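Local coordinates for uncharacterized lipoprotein YjhA (Bacillus subtilis, PDB 3CFU) that is of uncharacterised function but is a probable membrane-attached lipoprotein, of which this part is a beta-rich domain of the DUF4352 family, at residues R48-E52 and S85-R91. Residues are numbered along the deposited sequence; the frame is centred on the assembly and turned at random.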
ATOM      1  N   ARG A  48       3.674  15.131  -0.466  1.00 54.96           N
ATOM      2  CA  ARG A  48       2.844  13.954  -0.338  1.00 55.64           C
ATOM      3  C   ARG A  48       3.128  12.902  -1.398  1.00 56.73           C
ATOM      4  O   ARG A  48       3.071  13.183  -2.597  1.00 57.39           O
ATOM      5  CB  ARG A  48       1.353  14.354  -0.424  1.00 54.88           C
ATOM      6  CG  ARG A  48       0.378  13.240  -0.063  1.00 55.92           C
ATOM      7  CD  ARG A  48      -1.007  13.795   0.237  1.00 61.32           C
ATOM      8  NE  ARG A  48      -1.595  14.468  -0.918  1.00 60.84           N
ATOM      9  CZ  ARG A  48      -2.070  13.839  -1.987  1.00 64.78           C
ATOM     10  NH1 ARG A  48      -2.034  12.514  -2.053  1.00 71.27           N
ATOM     11  NH2 ARG A  48      -2.583  14.532  -2.994  1.00 66.59           N
ATOM     12  N   LEU A  49       3.470  11.701  -0.949  1.00 54.88           N
ATOM     13  CA  LEU A  49       3.707  10.595  -1.862  1.00 52.48           C
ATOM     14  C   LEU A  49       2.353   9.998  -2.291  1.00 50.60           C
ATOM     15  O   LEU A  49       1.403   9.936  -1.505  1.00 50.12           O
ATOM     16  CB  LEU A  49       4.526   9.493  -1.171  1.00 52.27           C
ATOM     17  CG  LEU A  49       6.018   9.797  -0.991  1.00 53.53           C
ATOM     18  CD1 LEU A  49       6.209  11.228  -0.527  1.00 58.54           C
ATOM     19  CD2 LEU A  49       6.636   8.822  -0.002  1.00 53.04           C
ATOM     20  N   ILE A  50       2.273   9.592  -3.554  1.00 48.80           N
ATOM     21  CA  ILE A  50       1.074   8.956  -4.084  1.00 48.46           C
ATOM     22  C   ILE A  50       1.548   7.672  -4.733  1.00 48.32           C
ATOM     23  O   ILE A  50       1.839   7.647  -5.927  1.00 49.84           O
ATOM     24  CB  ILE A  50       0.356   9.781  -5.162  1.00 50.71           C
ATOM     25  CG1 ILE A  50      -0.112  11.116  -4.583  1.00 50.21           C
ATOM     26  CG2 ILE A  50      -0.829   8.989  -5.703  1.00 48.39           C
ATOM     27  CD1 ILE A  50       1.017  12.078  -4.302  1.00 61.71           C
ATOM     28  N   ILE A  51       1.633   6.607  -3.942  1.00 48.72           N
ATOM     29  CA  ILE A  51       2.081   5.320  -4.446  1.00 47.07           C
ATOM     30  C   ILE A  51       0.922   4.532  -5.029  1.00 46.58           C
ATOM     31  O   ILE A  51      -0.104   4.339  -4.372  1.00 47.29           O
ATOM     32  CB  ILE A  51       2.740   4.486  -3.323  1.00 46.42           C
ATOM     33  CG1 ILE A  51       3.942   5.248  -2.751  1.00 44.78           C
ATOM     34  CG2 ILE A  51       3.194   3.143  -3.866  1.00 45.46           C
ATOM     35  CD1 ILE A  51       4.455   4.711  -1.438  1.00 45.13           C
ATOM     36  N   GLU A  52       1.078   4.111  -6.280  1.00 46.26           N
ATOM     37  CA  GLU A  52       0.064   3.310  -6.946  1.00 45.37           C
ATOM     38  C   GLU A  52       0.596   1.887  -6.911  1.00 45.02           C
ATOM     39  O   GLU A  52       1.753   1.643  -7.268  1.00 45.62           O
ATOM     40  CB  GLU A  52      -0.141   3.750  -8.400  1.00 43.61           C
ATOM     41  CG  GLU A  52      -1.225   2.959  -9.104  1.00 48.88           C
ATOM     42  CD  GLU A  52      -1.366   3.318 -10.568  1.00 64.19           C
ATOM     43  OE1 GLU A  52      -0.455   2.988 -11.358  1.00 67.11           O
ATOM     44  OE2 GLU A  52      -2.392   3.936 -10.929  1.00 71.97           O
ATOM     45  N   SER A  85      -6.080  11.957  -0.442  1.00 73.80           N
ATOM     46  CA  SER A  85      -6.493  13.242  -0.981  1.00 76.03           C
ATOM     47  C   SER A  85      -7.735  13.050  -1.829  1.00 76.73           C
ATOM     48  O   SER A  85      -7.928  12.003  -2.448  1.00 77.57           O
ATOM     49  CB  SER A  85      -5.388  13.885  -1.827  1.00 77.36           C
ATOM     50  OG  SER A  85      -5.743  15.219  -2.174  1.00 79.98           O
ATOM     51  N   ILE A  86      -8.576  14.078  -1.842  1.00 78.37           N
ATOM     52  CA  ILE A  86      -9.822  14.075  -2.590  1.00 79.88           C
ATOM     53  C   ILE A  86      -9.534  13.970  -4.087  1.00 80.19           C
ATOM     54  O   ILE A  86     -10.413  13.622  -4.878  1.00 79.72           O
ATOM     55  CB  ILE A  86     -10.613  15.385  -2.322  1.00 81.45           C
ATOM     56  CG1 ILE A  86     -10.638  15.683  -0.817  1.00 84.00           C
ATOM     57  CG2 ILE A  86     -12.025  15.280  -2.881  1.00 78.46           C
ATOM     58  CD1 ILE A  86      -9.379  16.371  -0.292  1.00 83.39           C
ATOM     59  N   GLU A  87      -8.295  14.269  -4.466  1.00 80.09           N
ATOM     60  CA  GLU A  87      -7.894  14.227  -5.865  1.00 81.31           C
ATOM     61  C   GLU A  87      -7.938  12.823  -6.460  1.00 81.59           C
ATOM     62  O   GLU A  87      -8.634  12.590  -7.451  1.00 82.46           O
ATOM     63  CB  GLU A  87      -6.497  14.833  -6.025  1.00 82.20           C
ATOM     64  CG  GLU A  87      -6.419  16.306  -5.632  1.00 83.31           C
ATOM     65  CD  GLU A  87      -5.014  16.861  -5.723  1.00 83.85           C
ATOM     66  OE1 GLU A  87      -4.486  16.969  -6.850  1.00 87.72           O
ATOM     67  OE2 GLU A  87      -4.434  17.184  -4.667  1.00 83.33           O
ATOM     68  N   GLU A  88      -7.210  11.885  -5.862  1.00 82.08           N
ATOM     69  CA  GLU A  88      -7.199  10.515  -6.365  1.00 81.54           C
ATOM     70  C   GLU A  88      -8.520   9.820  -6.008  1.00 80.79           C
ATOM     71  O   GLU A  88      -8.527   8.687  -5.521  1.00 80.89           O
ATOM     72  CB  GLU A  88      -6.018   9.735  -5.774  1.00 82.11           C
ATOM     73  CG  GLU A  88      -4.750  10.552  -5.568  1.00 79.89           C
ATOM     74  CD  GLU A  88      -4.847  11.456  -4.355  1.00 83.86           C
ATOM     75  OE1 GLU A  88      -5.069  10.932  -3.242  1.00 88.46           O
ATOM     76  OE2 GLU A  88      -4.701  12.686  -4.510  1.00 87.83           O
ATOM     77  N   LYS A  89      -9.632  10.514  -6.243  1.00 79.70           N
ATOM     78  CA  LYS A  89     -10.962   9.979  -5.962  1.00 79.29           C
ATOM     79  C   LYS A  89     -11.215   8.770  -6.863  1.00 78.33           C
ATOM     80  O   LYS A  89     -11.033   8.843  -8.082  1.00 78.58           O
ATOM     81  CB  LYS A  89     -12.021  11.056  -6.199  1.00 80.64           C
ATOM     82  N   GLY A  90     -11.626   7.661  -6.252  1.00 77.11           N
ATOM     83  CA  GLY A  90     -11.878   6.439  -6.994  1.00 74.10           C
ATOM     84  C   GLY A  90     -10.638   5.559  -7.078  1.00 71.28           C
ATOM     85  O   GLY A  90     -10.722   4.391  -7.462  1.00 71.21           O
ATOM     86  N   ARG A  91      -9.485   6.112  -6.713  1.00 67.98           N
ATOM     87  CA  ARG A  91      -8.226   5.368  -6.768  1.00 64.87           C
ATOM     88  C   ARG A  91      -7.709   4.974  -5.385  1.00 62.04           C
ATOM     89  O   ARG A  91      -6.900   4.054  -5.257  1.00 59.67           O
ATOM     90  CB  ARG A  91      -7.151   6.197  -7.484  1.00 65.03           C
ATOM     91  CG  ARG A  91      -7.483   6.586  -8.924  1.00 66.71           C
ATOM     92  CD  ARG A  91      -6.456   7.581  -9.467  1.00 69.83           C
ATOM     93  NE  ARG A  91      -5.146   6.967  -9.675  1.00 63.98           N
ATOM     94  CZ  ARG A  91      -3.982   7.590  -9.499  1.00 64.21           C
ATOM     95  NH1 ARG A  91      -3.951   8.855  -9.103  1.00 65.43           N
ATOM     96  NH2 ARG A  91      -2.845   6.945  -9.725  1.00 63.50           N
TER
HETATM   97  O   HOH W   1      -4.203  17.251  -1.922  1.00 46.14           O
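The guanidinium of Arg48 carries CB of Ser85 over one face, off centre and near NH2, while the OE2 atoms of Glu88 and Glu87 lie at its edge, that of Glu88 tilted from the plane; OE2 of Glu52 lies at the edge of the Arg91 guanidinium. CB of Ser85 lies 3.1 Å from NH2 of Arg48. The same NH2 donates to OE2 of Glu88 at 3.2 Å, a salt-bridge bond of modest straightness (142°) that reaches OE2 from above the carboxylate plane. With OE2 of Glu87 it makes a long salt bridge of 3.6 Å; a water also bridges them, donating to that OE2, bonding OG of Ser85 and accepting only weakly from NH2. NH1 of Arg48 is held instead by the hydroxyl of Ser109, on the adjoining strand 103-112. Arg48 and Ile50, alternate residues of strand 47-57, an inner strand of the four-stranded antiparallel sheet, both set out toward the loop that follows strand 83-84, and CG2 of Ile50 meets CG of Glu88 at 4.2 Å. The Glu88 chain bends at chi2 (76°), bringing OE1 back to accept from the backbone N of Ser85 at 3.1 Å through its syn lone pair. Exchanging Glu88 for an alanine is likely to cost Arg48 NH2 the closer of its two carboxylates here and the amide of Ser85 this acceptor. At the far end of the contact, NH2 of Arg91 donates almost straight (166°) to OE2 of Glu52 at 3.3 Å; the acceptor lies in the guanidinium plane, but NH2 comes at it from above the carboxylate, which stands nearly perpendicular.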